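Local coordinates for Low temperature requirement C protein (Listeria monocytogenes, PDB 1Y9I), which probably acts as a phosphatidylglycerophosphatase, a lipid phosphatase of phosphatidylglycerol synthesis, and holds a calcium and a magnesium ion side by side, at residues A[8-13]-A[64-69]; A[30-35]-A[46-51]; A[89-94]-A[132-137]; A[101-106]-A[115-120]. One frame throughout, in Å; residues are numbered along the deposited sequence.

Interaction 1. Residues A[8-13]-A[64-69]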
loop_
_atom_site.group_PDB
_atom_site.type_symbol
_atom_site.label_atom_id
_atom_site.label_comp_id
_atom_site.label_asym_id
_atom_site.label_seq_id
_atom_site.Cartn_x
_atom_site.Cartn_y
_atom_site.Cartn_z
ATOM N N SER A 8 -14.659 -1.842 -23.205
ATOM C CA SER A 8 -14.389 -3.267 -23.052
ATOM C C SER A 8 -15.525 -3.941 -22.292
ATOM O O SER A 8 -16.408 -3.271 -21.753
ATOM C CB SER A 8 -13.076 -3.478 -22.295
ATOM O OG SER A 8 -13.171 -2.982 -20.968
ATOM N N ALA A 9 -15.498 -5.269 -22.259
ATOM C CA ALA A 9 -16.516 -6.038 -21.554
ATOM C C ALA A 9 -16.363 -5.795 -20.059
ATOM O O ALA A 9 -17.337 -5.801 -19.311
ATOM C CB ALA A 9 -16.357 -7.520 -21.861
ATOM N N LEU A 10 -15.122 -5.587 -19.637
ATOM C CA LEU A 10 -14.818 -5.333 -18.237
ATOM C C LEU A 10 -15.430 -4.002 -17.811
ATOM O O LEU A 10 -16.163 -3.939 -16.825
ATOM C CB LEU A 10 -13.300 -5.307 -18.033
ATOM C CG LEU A 10 -12.776 -4.992 -16.627
ATOM C CD1 LEU A 10 -13.377 -5.961 -15.619
ATOM C CD2 LEU A 10 -11.254 -5.076 -16.620
ATOM N N GLU A 11 -15.147 -2.943 -18.567
ATOM C CA GLU A 11 -15.677 -1.624 -18.233
ATOM C C GLU A 11 -17.198 -1.591 -18.284
ATOM O O GLU A 11 -17.842 -1.039 -17.394
ATOM C CB GLU A 11 -15.123 -0.549 -19.174
ATOM C CG GLU A 11 -15.400 0.870 -18.672
ATOM C CD GLU A 11 -14.888 1.960 -19.599
ATOM O OE1 GLU A 11 -13.816 1.775 -20.214
ATOM O OE2 GLU A 11 -15.552 3.016 -19.692
ATOM N N SER A 12 -17.769 -2.176 -19.334
ATOM C CA SER A 12 -19.216 -2.202 -19.489
ATOM C C SER A 12 -19.887 -2.804 -18.263
ATOM O O SER A 12 -20.803 -2.211 -17.692
ATOM C CB SER A 12 -19.600 -3.012 -20.733
ATOM O OG SER A 12 -19.075 -2.420 -21.910
ATOM N N LYS A 13 -19.423 -3.983 -17.858
ATOM C CA LYS A 13 -19.987 -4.674 -16.706
ATOM C C LYS A 13 -19.789 -3.899 -15.407
ATOM O O LYS A 13 -20.674 -3.874 -14.556
ATOM C CB LYS A 13 -19.376 -6.074 -16.573
ATOM C CG LYS A 13 -19.856 -6.857 -15.362
ATOM C CD LYS A 13 -21.354 -7.120 -15.410
ATOM C CE LYS A 13 -21.814 -7.894 -14.186
ATOM N NZ LYS A 13 -23.278 -8.181 -14.197
ATOM N N ALA A 64 -11.388 -3.964 -9.497
ATOM C CA ALA A 64 -11.776 -3.867 -8.096
ATOM C C ALA A 64 -13.292 -3.769 -7.946
ATOM O O ALA A 64 -13.865 -4.379 -7.048
ATOM C CB ALA A 64 -11.100 -2.662 -7.442
ATOM N N VAL A 65 -13.937 -3.006 -8.824
ATOM C CA VAL A 65 -15.391 -2.858 -8.775
ATOM C C VAL A 65 -16.078 -4.223 -8.932
ATOM O O VAL A 65 -16.965 -4.576 -8.155
ATOM C CB VAL A 65 -15.900 -1.896 -9.879
ATOM C CG1 VAL A 65 -17.422 -1.974 -9.980
ATOM C CG2 VAL A 65 -15.476 -0.455 -9.568
ATOM N N LEU A 66 -15.658 -4.993 -9.928
ATOM C CA LEU A 66 -16.250 -6.307 -10.168
ATOM C C LEU A 66 -15.991 -7.286 -9.038
ATOM O O LEU A 66 -16.902 -7.979 -8.582
ATOM C CB LEU A 66 -15.725 -6.914 -11.478
ATOM C CG LEU A 66 -16.573 -6.642 -12.724
ATOM C CD1 LEU A 66 -16.714 -5.151 -12.926
ATOM C CD2 LEU A 66 -15.932 -7.291 -13.945
ATOM N N THR A 67 -14.749 -7.342 -8.575
ATOM C CA THR A 67 -14.417 -8.270 -7.511
ATOM C C THR A 67 -15.185 -7.957 -6.228
ATOM O O THR A 67 -15.766 -8.846 -5.615
ATOM C CB THR A 67 -12.893 -8.267 -7.242
ATOM O OG1 THR A 67 -12.200 -8.535 -8.467
ATOM C CG2 THR A 67 -12.520 -9.332 -6.224
ATOM N N GLY A 68 -15.204 -6.687 -5.839
ATOM C CA GLY A 68 -15.899 -6.293 -4.625
ATOM C C GLY A 68 -17.404 -6.511 -4.645
ATOM O O GLY A 68 -17.963 -7.098 -3.711
ATOM N N ILE A 69 -18.070 -6.033 -5.694
ATOM C CA ILE A 69 -19.520 -6.197 -5.797
ATOM C C ILE A 69 -19.878 -7.681 -5.851
ATOM O O ILE A 69 -20.873 -8.111 -5.266
ATOM C CB ILE A 69 -20.082 -5.500 -7.050
ATOM C CG1 ILE A 69 -19.876 -3.984 -6.943
ATOM C CG2 ILE A 69 -21.574 -5.807 -7.188
ATOM C CD1 ILE A 69 -20.417 -3.196 -8.131
#

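Interaction 2. Residues A[30-35]-A[46-51]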
loop_
_atom_site.group_PDB
_atom_site.type_symbol
_atom_site.label_atom_id
_atom_site.label_comp_id
_atom_site.label_asym_id
_atom_site.label_seq_id
_atom_site.Cartn_x
_atom_site.Cartn_y
_atom_site.Cartn_z
ATOM N N GLU A 30 -21.254 13.890 -6.561
ATOM C CA GLU A 30 -21.645 14.707 -5.416
ATOM C C GLU A 30 -20.636 14.559 -4.277
ATOM O O GLU A 30 -20.400 15.500 -3.514
ATOM C CB GLU A 30 -23.040 14.298 -4.929
ATOM C CG GLU A 30 -24.174 14.794 -5.810
ATOM C CD GLU A 30 -24.499 16.259 -5.574
ATOM O OE1 GLU A 30 -23.600 17.109 -5.735
ATOM O OE2 GLU A 30 -25.660 16.561 -5.224
ATOM N N LEU A 31 -20.050 13.369 -4.171
ATOM C CA LEU A 31 -19.054 13.085 -3.141
ATOM C C LEU A 31 -17.773 13.841 -3.459
ATOM O O LEU A 31 -17.108 14.365 -2.567
ATOM C CB LEU A 31 -18.752 11.576 -3.083
ATOM C CG LEU A 31 -19.871 10.618 -2.650
ATOM C CD1 LEU A 31 -19.342 9.167 -2.633
ATOM C CD2 LEU A 31 -20.370 11.006 -1.273
ATOM N N VAL A 32 -17.412 13.873 -4.735
ATOM C CA VAL A 32 -16.210 14.583 -5.150
ATOM C C VAL A 32 -16.416 16.066 -4.838
ATOM O O VAL A 32 -15.503 16.748 -4.379
ATOM C CB VAL A 32 -15.956 14.410 -6.659
ATOM C CG1 VAL A 32 -14.762 15.258 -7.087
ATOM C CG2 VAL A 32 -15.707 12.936 -6.979
ATOM N N LEU A 33 -17.625 16.558 -5.085
ATOM C CA LEU A 33 -17.945 17.960 -4.819
ATOM C C LEU A 33 -17.781 18.216 -3.318
ATOM O O LEU A 33 -17.192 19.215 -2.903
ATOM C CB LEU A 33 -19.385 18.262 -5.254
ATOM C CG LEU A 33 -19.865 19.713 -5.130
ATOM C CD1 LEU A 33 -19.036 20.608 -6.037
ATOM C CD2 LEU A 33 -21.338 19.795 -5.506
ATOM N N PHE A 34 -18.294 17.288 -2.513
ATOM C CA PHE A 34 -18.218 17.377 -1.054
ATOM C C PHE A 34 -16.764 17.445 -0.577
ATOM O O PHE A 34 -16.437 18.161 0.372
ATOM C CB PHE A 34 -18.896 16.148 -0.439
ATOM C CG PHE A 34 -18.827 16.101 1.059
ATOM C CD1 PHE A 34 -19.704 16.855 1.834
ATOM C CD2 PHE A 34 -17.885 15.304 1.694
ATOM C CE1 PHE A 34 -19.641 16.815 3.225
ATOM C CE2 PHE A 34 -17.812 15.257 3.084
ATOM C CZ PHE A 34 -18.695 16.014 3.850
ATOM N N LEU A 35 -15.897 16.689 -1.241
ATOM C CA LEU A 35 -14.482 16.646 -0.886
ATOM C C LEU A 35 -13.640 17.839 -1.331
ATOM O O LEU A 35 -12.689 18.218 -0.643
ATOM C CB LEU A 35 -13.840 15.395 -1.475
ATOM C CG LEU A 35 -14.282 14.036 -0.939
ATOM C CD1 LEU A 35 -13.600 12.936 -1.742
ATOM C CD2 LEU A 35 -13.913 13.928 0.530
ATOM N N ASP A 46 -20.485 19.311 -12.741
ATOM C CA ASP A 46 -20.014 18.825 -14.036
ATOM C C ASP A 46 -18.559 18.361 -14.088
ATOM O O ASP A 46 -18.283 17.249 -14.543
ATOM C CB ASP A 46 -20.237 19.877 -15.126
ATOM C CG ASP A 46 -19.994 19.323 -16.521
ATOM O OD1 ASP A 46 -20.751 18.423 -16.945
ATOM O OD2 ASP A 46 -19.044 19.778 -17.192
ATOM N N ILE A 47 -17.629 19.200 -13.643
ATOM C CA ILE A 47 -16.225 18.812 -13.680
ATOM C C ILE A 47 -15.971 17.634 -12.735
ATOM O O ILE A 47 -15.079 16.825 -12.971
ATOM C CB ILE A 47 -15.285 19.997 -13.315
ATOM C CG1 ILE A 47 -13.823 19.568 -13.458
ATOM C CG2 ILE A 47 -15.543 20.463 -11.899
ATOM C CD1 ILE A 47 -13.426 19.189 -14.863
ATOM N N CYS A 48 -16.758 17.538 -11.668
ATOM C CA CYS A 48 -16.614 16.430 -10.729
ATOM C C CYS A 48 -17.054 15.158 -11.448
ATOM O O CYS A 48 -16.423 14.110 -11.331
ATOM C CB CYS A 48 -17.479 16.673 -9.487
ATOM S SG CYS A 48 -16.917 18.056 -8.442
ATOM N N ARG A 49 -18.137 15.272 -12.211
ATOM C CA ARG A 49 -18.673 14.156 -12.984
ATOM C C ARG A 49 -17.634 13.637 -13.983
ATOM O O ARG A 49 -17.432 12.422 -14.115
ATOM C CB ARG A 49 -19.927 14.616 -13.731
ATOM C CG ARG A 49 -20.603 13.550 -14.573
ATOM C CD ARG A 49 -21.812 14.136 -15.297
ATOM N NE ARG A 49 -22.780 14.703 -14.360
ATOM C CZ ARG A 49 -23.188 15.969 -14.374
ATOM N NH1 ARG A 49 -22.717 16.818 -15.280
ATOM N NH2 ARG A 49 -24.070 16.387 -13.478
ATOM N N GLN A 50 -16.974 14.559 -14.684
ATOM C CA GLN A 50 -15.961 14.199 -15.677
ATOM C C GLN A 50 -14.794 13.432 -15.058
ATOM O O GLN A 50 -14.256 12.508 -15.662
ATOM C CB GLN A 50 -15.413 15.453 -16.365
ATOM C CG GLN A 50 -16.410 16.193 -17.244
ATOM C CD GLN A 50 -15.793 17.417 -17.893
ATOM O OE1 GLN A 50 -14.757 17.323 -18.553
ATOM N NE2 GLN A 50 -16.423 18.572 -17.708
ATOM N N ASN A 51 -14.388 13.832 -13.860
ATOM C CA ASN A 51 -13.283 13.153 -13.200
ATOM C C ASN A 51 -13.701 11.755 -12.748
ATOM O O ASN A 51 -12.886 10.833 -12.750
ATOM C CB ASN A 51 -12.773 13.987 -12.020
ATOM C CG ASN A 51 -11.781 15.065 -12.456
ATOM O OD1 ASN A 51 -10.606 14.781 -12.702
ATOM N ND2 ASN A 51 -12.258 16.305 -12.567
#

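Interaction 3. Residues A[89-94]-A[132-137]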
loop_
_atom_site.group_PDB
_atom_site.type_symbol
_atom_site.label_atom_id
_atom_site.label_comp_id
_atom_site.label_asym_id
_atom_site.label_seq_id
_atom_site.Cartn_x
_atom_site.Cartn_y
_atom_site.Cartn_z
ATOM N N SER A 89 -21.331 -10.473 5.397
ATOM C CA SER A 89 -22.709 -10.001 5.471
ATOM C C SER A 89 -22.950 -9.106 6.687
ATOM O O SER A 89 -23.806 -8.227 6.649
ATOM C CB SER A 89 -23.690 -11.186 5.466
ATOM O OG SER A 89 -23.574 -11.964 6.640
ATOM N N ALA A 90 -22.178 -9.309 7.752
ATOM C CA ALA A 90 -22.331 -8.514 8.967
ATOM C C ALA A 90 -21.397 -7.305 8.999
ATOM O O ALA A 90 -21.371 -6.560 9.985
ATOM C CB ALA A 90 -22.080 -9.383 10.190
ATOM N N ASP A 91 -20.627 -7.124 7.929
ATOM C CA ASP A 91 -19.682 -6.012 7.834
ATOM C C ASP A 91 -18.829 -5.910 9.101
ATOM O O ASP A 91 -18.690 -4.834 9.688
ATOM C CB ASP A 91 -20.448 -4.707 7.594
ATOM C CG ASP A 91 -19.540 -3.552 7.191
ATOM O OD1 ASP A 91 -18.327 -3.778 6.976
ATOM O OD2 ASP A 91 -20.050 -2.416 7.076
ATOM N N GLU A 92 -18.265 -7.045 9.514
ATOM C CA GLU A 92 -17.421 -7.134 10.703
ATOM C C GLU A 92 -16.369 -6.033 10.746
ATOM O O GLU A 92 -15.641 -5.823 9.777
ATOM C CB GLU A 92 -16.720 -8.492 10.739
ATOM C CG GLU A 92 -16.992 -9.309 11.986
ATOM C CD GLU A 92 -16.257 -10.641 11.977
ATOM O OE1 GLU A 92 -15.006 -10.637 11.890
ATOM O OE2 GLU A 92 -16.934 -11.690 12.059
ATOM N N GLY A 93 -16.281 -5.349 11.882
ATOM C CA GLY A 93 -15.321 -4.269 12.028
ATOM C C GLY A 93 -13.862 -4.648 11.857
ATOM O O GLY A 93 -13.057 -3.827 11.408
ATOM N N LEU A 94 -13.499 -5.878 12.207
ATOM C CA LEU A 94 -12.107 -6.285 12.078
ATOM C C LEU A 94 -11.754 -6.923 10.732
ATOM O O LEU A 94 -10.631 -7.384 10.533
ATOM C CB LEU A 94 -11.722 -7.209 13.237
ATOM C CG LEU A 94 -11.885 -6.562 14.622
ATOM C CD1 LEU A 94 -11.370 -7.506 15.697
ATOM C CD2 LEU A 94 -11.115 -5.239 14.676
ATOM N N ASN A 132 -25.073 2.344 3.847
ATOM C CA ASN A 132 -24.737 2.016 5.229
ATOM C C ASN A 132 -25.957 1.765 6.119
ATOM O O ASN A 132 -25.935 2.080 7.306
ATOM C CB ASN A 132 -23.892 3.155 5.815
ATOM C CG ASN A 132 -23.259 2.799 7.147
ATOM O OD1 ASN A 132 -22.485 1.850 7.247
ATOM N ND2 ASN A 132 -23.583 3.572 8.181
ATOM N N GLU A 133 -27.013 1.192 5.555
ATOM C CA GLU A 133 -28.219 0.927 6.332
ATOM C C GLU A 133 -28.188 -0.375 7.132
ATOM O O GLU A 133 -28.765 -0.448 8.218
ATOM C CB GLU A 133 -29.445 0.939 5.421
ATOM C CG GLU A 133 -29.780 2.314 4.870
ATOM C CD GLU A 133 -31.080 2.325 4.101
ATOM O OE1 GLU A 133 -32.105 1.889 4.669
ATOM O OE2 GLU A 133 -31.083 2.771 2.934
ATOM N N HIS A 134 -27.516 -1.394 6.600
ATOM C CA HIS A 134 -27.425 -2.692 7.272
ATOM C C HIS A 134 -28.804 -3.226 7.660
ATOM O O HIS A 134 -29.027 -3.610 8.807
ATOM C CB HIS A 134 -26.558 -2.588 8.532
ATOM C CG HIS A 134 -25.112 -2.315 8.256
ATOM N ND1 HIS A 134 -24.674 -1.153 7.658
ATOM C CD2 HIS A 134 -24.005 -3.055 8.496
ATOM C CE1 HIS A 134 -23.358 -1.190 7.541
ATOM N NE2 HIS A 134 -22.928 -2.333 8.043
ATOM N N ASP A 135 -29.722 -3.256 6.701
ATOM C CA ASP A 135 -31.078 -3.734 6.955
ATOM C C ASP A 135 -31.144 -5.241 7.194
ATOM O O ASP A 135 -32.212 -5.783 7.487
ATOM C CB ASP A 135 -31.993 -3.373 5.786
ATOM C CG ASP A 135 -31.452 -3.851 4.458
ATOM O OD1 ASP A 135 -30.670 -4.823 4.453
ATOM O OD2 ASP A 135 -31.815 -3.265 3.417
ATOM N N GLY A 136 -30.008 -5.915 7.056
ATOM C CA GLY A 136 -29.978 -7.350 7.273
ATOM C C GLY A 136 -30.179 -8.188 6.025
ATOM O O GLY A 136 -29.983 -9.404 6.062
ATOM N N ILE A 137 -30.582 -7.556 4.925
ATOM C CA ILE A 137 -30.792 -8.268 3.667
ATOM C C ILE A 137 -29.792 -7.806 2.606
ATOM O O ILE A 137 -29.206 -8.624 1.895
ATOM C CB ILE A 137 -32.230 -8.063 3.123
ATOM C CG1 ILE A 137 -32.528 -6.571 2.968
ATOM C CG2 ILE A 137 -33.239 -8.708 4.066
ATOM C CD1 ILE A 137 -33.902 -6.274 2.401
#

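Interaction 4. Residues A[101-106]-A[115-120]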
loop_
_atom_site.group_PDB
_atom_site.type_symbol
_atom_site.label_atom_id
_atom_site.label_comp_id
_atom_site.label_asym_id
_atom_site.label_seq_id
_atom_site.Cartn_x
_atom_site.Cartn_y
_atom_site.Cartn_z
ATOM N N LEU A 101 -9.026 -3.639 -0.925
ATOM C CA LEU A 101 -9.406 -3.624 -2.330
ATOM C C LEU A 101 -9.665 -2.195 -2.808
ATOM O O LEU A 101 -9.214 -1.801 -3.884
ATOM C CB LEU A 101 -10.661 -4.477 -2.531
ATOM C CG LEU A 101 -11.247 -4.513 -3.939
ATOM C CD1 LEU A 101 -10.253 -5.147 -4.905
ATOM C CD2 LEU A 101 -12.552 -5.295 -3.906
ATOM N N ALA A 102 -10.383 -1.421 -2.000
ATOM C CA ALA A 102 -10.709 -0.042 -2.347
ATOM C C ALA A 102 -9.478 0.868 -2.414
ATOM O O ALA A 102 -9.446 1.830 -3.189
ATOM C CB ALA A 102 -11.714 0.514 -1.356
ATOM N N LEU A 103 -8.461 0.579 -1.609
ATOM C CA LEU A 103 -7.267 1.416 -1.647
ATOM C C LEU A 103 -6.609 1.312 -3.023
ATOM O O LEU A 103 -5.942 2.245 -3.467
ATOM C CB LEU A 103 -6.271 1.006 -0.561
ATOM C CG LEU A 103 -5.091 1.972 -0.402
ATOM C CD1 LEU A 103 -5.594 3.264 0.229
ATOM C CD2 LEU A 103 -4.002 1.351 0.466
ATOM N N SER A 104 -6.802 0.184 -3.701
ATOM C CA SER A 104 -6.215 -0.002 -5.026
ATOM C C SER A 104 -6.863 0.960 -6.027
ATOM O O SER A 104 -6.258 1.327 -7.039
ATOM C CB SER A 104 -6.387 -1.452 -5.498
ATOM O OG SER A 104 -7.728 -1.729 -5.868
ATOM N N ILE A 105 -8.099 1.363 -5.740
ATOM C CA ILE A 105 -8.810 2.304 -6.598
ATOM C C ILE A 105 -8.218 3.682 -6.326
ATOM O O ILE A 105 -7.906 4.431 -7.244
ATOM C CB ILE A 105 -10.320 2.325 -6.277
ATOM C CG1 ILE A 105 -10.954 0.995 -6.702
ATOM C CG2 ILE A 105 -10.994 3.502 -6.977
ATOM C CD1 ILE A 105 -12.433 0.873 -6.317
ATOM N N VAL A 106 -8.049 4.005 -5.050
ATOM C CA VAL A 106 -7.471 5.296 -4.682
ATOM C C VAL A 106 -6.082 5.468 -5.293
ATOM O O VAL A 106 -5.743 6.531 -5.833
ATOM C CB VAL A 106 -7.325 5.422 -3.152
ATOM C CG1 VAL A 106 -6.658 6.752 -2.798
ATOM C CG2 VAL A 106 -8.683 5.318 -2.487
ATOM N N THR A 115 -6.135 10.435 2.458
ATOM C CA THR A 115 -6.929 11.050 3.510
ATOM C C THR A 115 -8.406 11.264 3.154
ATOM O O THR A 115 -9.275 11.085 4.005
ATOM C CB THR A 115 -6.273 12.372 4.003
ATOM O OG1 THR A 115 -5.963 13.210 2.886
ATOM C CG2 THR A 115 -4.983 12.063 4.760
ATOM N N ASN A 116 -8.702 11.613 1.906
ATOM C CA ASN A 116 -10.096 11.805 1.525
ATOM C C ASN A 116 -10.859 10.490 1.564
ATOM O O ASN A 116 -12.058 10.458 1.846
ATOM C CB ASN A 116 -10.210 12.435 0.133
ATOM C CG ASN A 116 -10.158 13.953 0.183
ATOM O OD1 ASN A 116 -10.395 14.550 1.232
ATOM N ND2 ASN A 116 -9.865 14.581 -0.949
ATOM N N TYR A 117 -10.157 9.402 1.274
ATOM C CA TYR A 117 -10.759 8.073 1.300
ATOM C C TYR A 117 -11.205 7.750 2.731
ATOM O O TYR A 117 -12.356 7.360 2.961
ATOM C CB TYR A 117 -9.729 7.058 0.803
ATOM C CG TYR A 117 -10.097 5.597 0.961
ATOM C CD1 TYR A 117 -11.293 5.093 0.453
ATOM C CD2 TYR A 117 -9.198 4.701 1.544
ATOM C CE1 TYR A 117 -11.580 3.728 0.509
ATOM C CE2 TYR A 117 -9.471 3.340 1.608
ATOM C CZ TYR A 117 -10.662 2.857 1.085
ATOM O OH TYR A 117 -10.911 1.505 1.116
ATOM N N GLY A 118 -10.302 7.934 3.691
ATOM C CA GLY A 118 -10.639 7.656 5.074
ATOM C C GLY A 118 -11.705 8.587 5.614
ATOM O O GLY A 118 -12.659 8.150 6.252
ATOM N N TYR A 119 -11.542 9.880 5.348
ATOM C CA TYR A 119 -12.476 10.894 5.817
ATOM C C TYR A 119 -13.904 10.667 5.340
ATOM O O TYR A 119 -14.848 10.718 6.130
ATOM C CB TYR A 119 -11.997 12.276 5.361
ATOM C CG TYR A 119 -12.960 13.407 5.666
ATOM C CD1 TYR A 119 -13.254 13.763 6.982
ATOM C CD2 TYR A 119 -13.568 14.124 4.637
ATOM C CE1 TYR A 119 -14.128 14.808 7.266
ATOM C CE2 TYR A 119 -14.446 15.172 4.909
ATOM C CZ TYR A 119 -14.718 15.507 6.225
ATOM O OH TYR A 119 -15.575 16.544 6.503
ATOM N N ILE A 120 -14.070 10.407 4.047
ATOM C CA ILE A 120 -15.408 10.219 3.510
ATOM C C ILE A 120 -16.046 8.937 4.032
ATOM O O ILE A 120 -17.265 8.860 4.185
ATOM C CB ILE A 120 -15.400 10.245 1.959
ATOM C CG1 ILE A 120 -16.796 10.632 1.456
ATOM C CG2 ILE A 120 -14.970 8.888 1.400
ATOM C CD1 ILE A 120 -16.840 11.074 0.008
#

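Interaction 1. Residues A[8-13]-A[64-69]
A helix-helix contact of the bundle sets the first turn of helix 9-20 on the middle of helix 59-76, with Leu10 and Lys13 on one side touching Leu66 on the other. Leu66 is directed toward the other helix from its root, and its two methyl groups share the work. CD2 of Leu66 lies 3.3 Å from CD1 of Leu10, closer than carbon atoms usually come, while the same CD2 passes 4.2 Å from CG of Lys13. CD1 of Leu66 instead reaches the backbone, 4.1 Å from the carbonyl carbon of Lys13. The chi1 of Leu66, -93°, lies off a staggered value, consistent with mild strain at this tight spot. Lys13 lends only the root of its chain: beyond CG it bends at chi2 (62°) and carries its ammonium group away from Leu66, to a cation-pi contact with Trp17.

The start of helix 9-20 is well tied. Ser8, at the N-cap, accepts a nearly straight bond (170°) from Glu11 N to its OG at 3.1 Å. Its carbonyl O is gripped from opposite faces by two donors of one residue, Ser12 N at 3.0 Å and Ser12 OG at 2.8 Å.

Along the same helix pair Leu66 also meets Ala14, and Leu10 reaches Gln62 and Asn63. Ile87 and Pro83 of a second subunit pack on Leu10 and Leu66, respectively, so the contact borders a subunit interface, while Ala64 turns to helix 97-106 of its own chain.

Interaction 2. Residues A[30-35]-A[46-51]
Cys48 is the centre of this contact, with Val32 and Leu33 as its partners from the preceding helix. Its CB and SG both take part. CB lies 3.9 Å from CB of Val32, side chain root against side chain root, which matches the 5.9 Å between the CA atoms of the two residues and marks a close approach of helices 25-36 and 45-56. SG, set beside its own backbone N and anti to the carbonyl carbon (chi1 -68°), stands 3.8 Å from Val32 CG1. The sulfur also lies against the backbone, 3.7 Å from Leu33 N, and 4.0 Å from CB of Leu33. Leu33 brings its CD1 to 4.1 Å from SG.

Around this apolar patch Asn51 ND2 meets Ile47 O at 2.9 Å from above the carbonyl plane, and Arg49 bridges to Asp46, both pairs within helix 45-56; Arg49 NE also makes a salt bridge to Asp26 of helix 25-36. Leu43 of the intervening loop touches both Cys48 and Leu33, and Val32 also meets Ala154 of helix 143-160, so this pair of consecutive helices packs onto the long C-terminal helix.

At the Cys48 patch itself the hold is one of van der Waals contact and hydrophobic burial, the charged tie between the helices lying apart at Asp26, and the small side chain of Cys48 is consistent with so close an approach.

Interaction 3. Residues A[89-94]-A[132-137]
Asp91 and His134 meet with their flat groups nearly coplanar, the carboxylate and imidazole planes only 16° apart, although the two side chains as a whole cross at about a right angle. The imidazole presents its edge: NE2 donates to Asp91 OD2 at 3.0 Å, with the oxygen close to the ring plane. OD2 takes this bond on its anti lone pair, the one facing away from the other carboxylate oxygen. The bond is noticeably bent, 142° at the hydrogen, and NE2 also stands 3.5 Å from Asp91 CB, so the NE2 corner lies beside the CB-CG bond as well as OD2. On the other edge of the ring ND1 reaches back to the carbonyl O of Asn132 through a weak bond of 3.5 Å, which would help set the ring's rotation.

Both residues sit in loops. Asp91 ends helix 84-89 as the positive-phi residue of a Schellman motif; the turn directs its CB toward segment 132-137, and with CG anti to the backbone N (chi1 -168°) the carboxylate comes to the NE2 edge of the ring. His134 too has left-handed backbone angles. It is followed by an Asx turn in which Asp135 OD1 accepts from Ile137 N at 2.8 Å; the same oxygen also takes a bond from Ala138 N.

Beyond Asp91 lies the pair of metal ions. The side chain of Asp91 packs on Thr141 and lies about 4 Å from both the magnesium and the calcium ion, whose protein ligands are Tyr95, Asp98, Glu99, Thr141, Asp144 and Asp145.

Interaction 4. Residues A[101-106]-A[115-120]
Tyr117 brings its ring to three residues of helix 97-106. Val106 CG2 sits over one face, 4.1 Å from the ring centroid and 23° off the normal, a CH-pi contact displaced toward the CG side, where it comes within 3.7 Å of Tyr117 CG. Ala102 CB approaches the opposite end of the ring obliquely, 3.5 Å from Tyr117 CZ. Leu103 CD1 adds a looser touch, 4.1 Å from Tyr117 CD2, its side chain crossing the tyrosine at about a right angle.

Tyr117 spans the gap because CG is anti to the backbone N (chi1 171°), which extends the ring from helix 114-123; the axes of segments 101-106 and 115-120 come no closer than 10.8 Å. The two segments run roughly antiparallel, at 133°. At the far end of the ring the hydroxyl is hydrogen-bonded to the backbone O of Glu99, a calcium ligand three residues before Ala102. Asp145, a magnesium ligand, touches both Ala102 and Tyr117.

The chemistry is therefore mixed: an aromatic face and aliphatic groups make a buried apolar joint, while the phenol oxygen is satisfied by a backbone carbonyl, consistent with a place for Tyr117 in the second shell of the metal site.

How the interactions relate
Interaction 4 is the hub, its centre about 8 Å from the centre of the chain. Helix 97-106 touches interaction 1, with Ala64 CB 3.7 Å from Ile105 CG1; helix 114-123 touches interaction 2, with Leu31 CB 3.7 Å from Ile120 CD1. Interactions 1 and 2 do not meet directly, their nearest atoms being about 10 Å apart. Interaction 3 stands apart at the surface, about 27 Å centre to centre from interaction 2 and across the chain's centre from it. The metal pair lies between interactions 3 and 4: the side chain of Asp91 is about 4 Å from either ion, and that of Tyr117 about 7 Å from the magnesium. Interactions 1, 3 and 4 all border the second subunit.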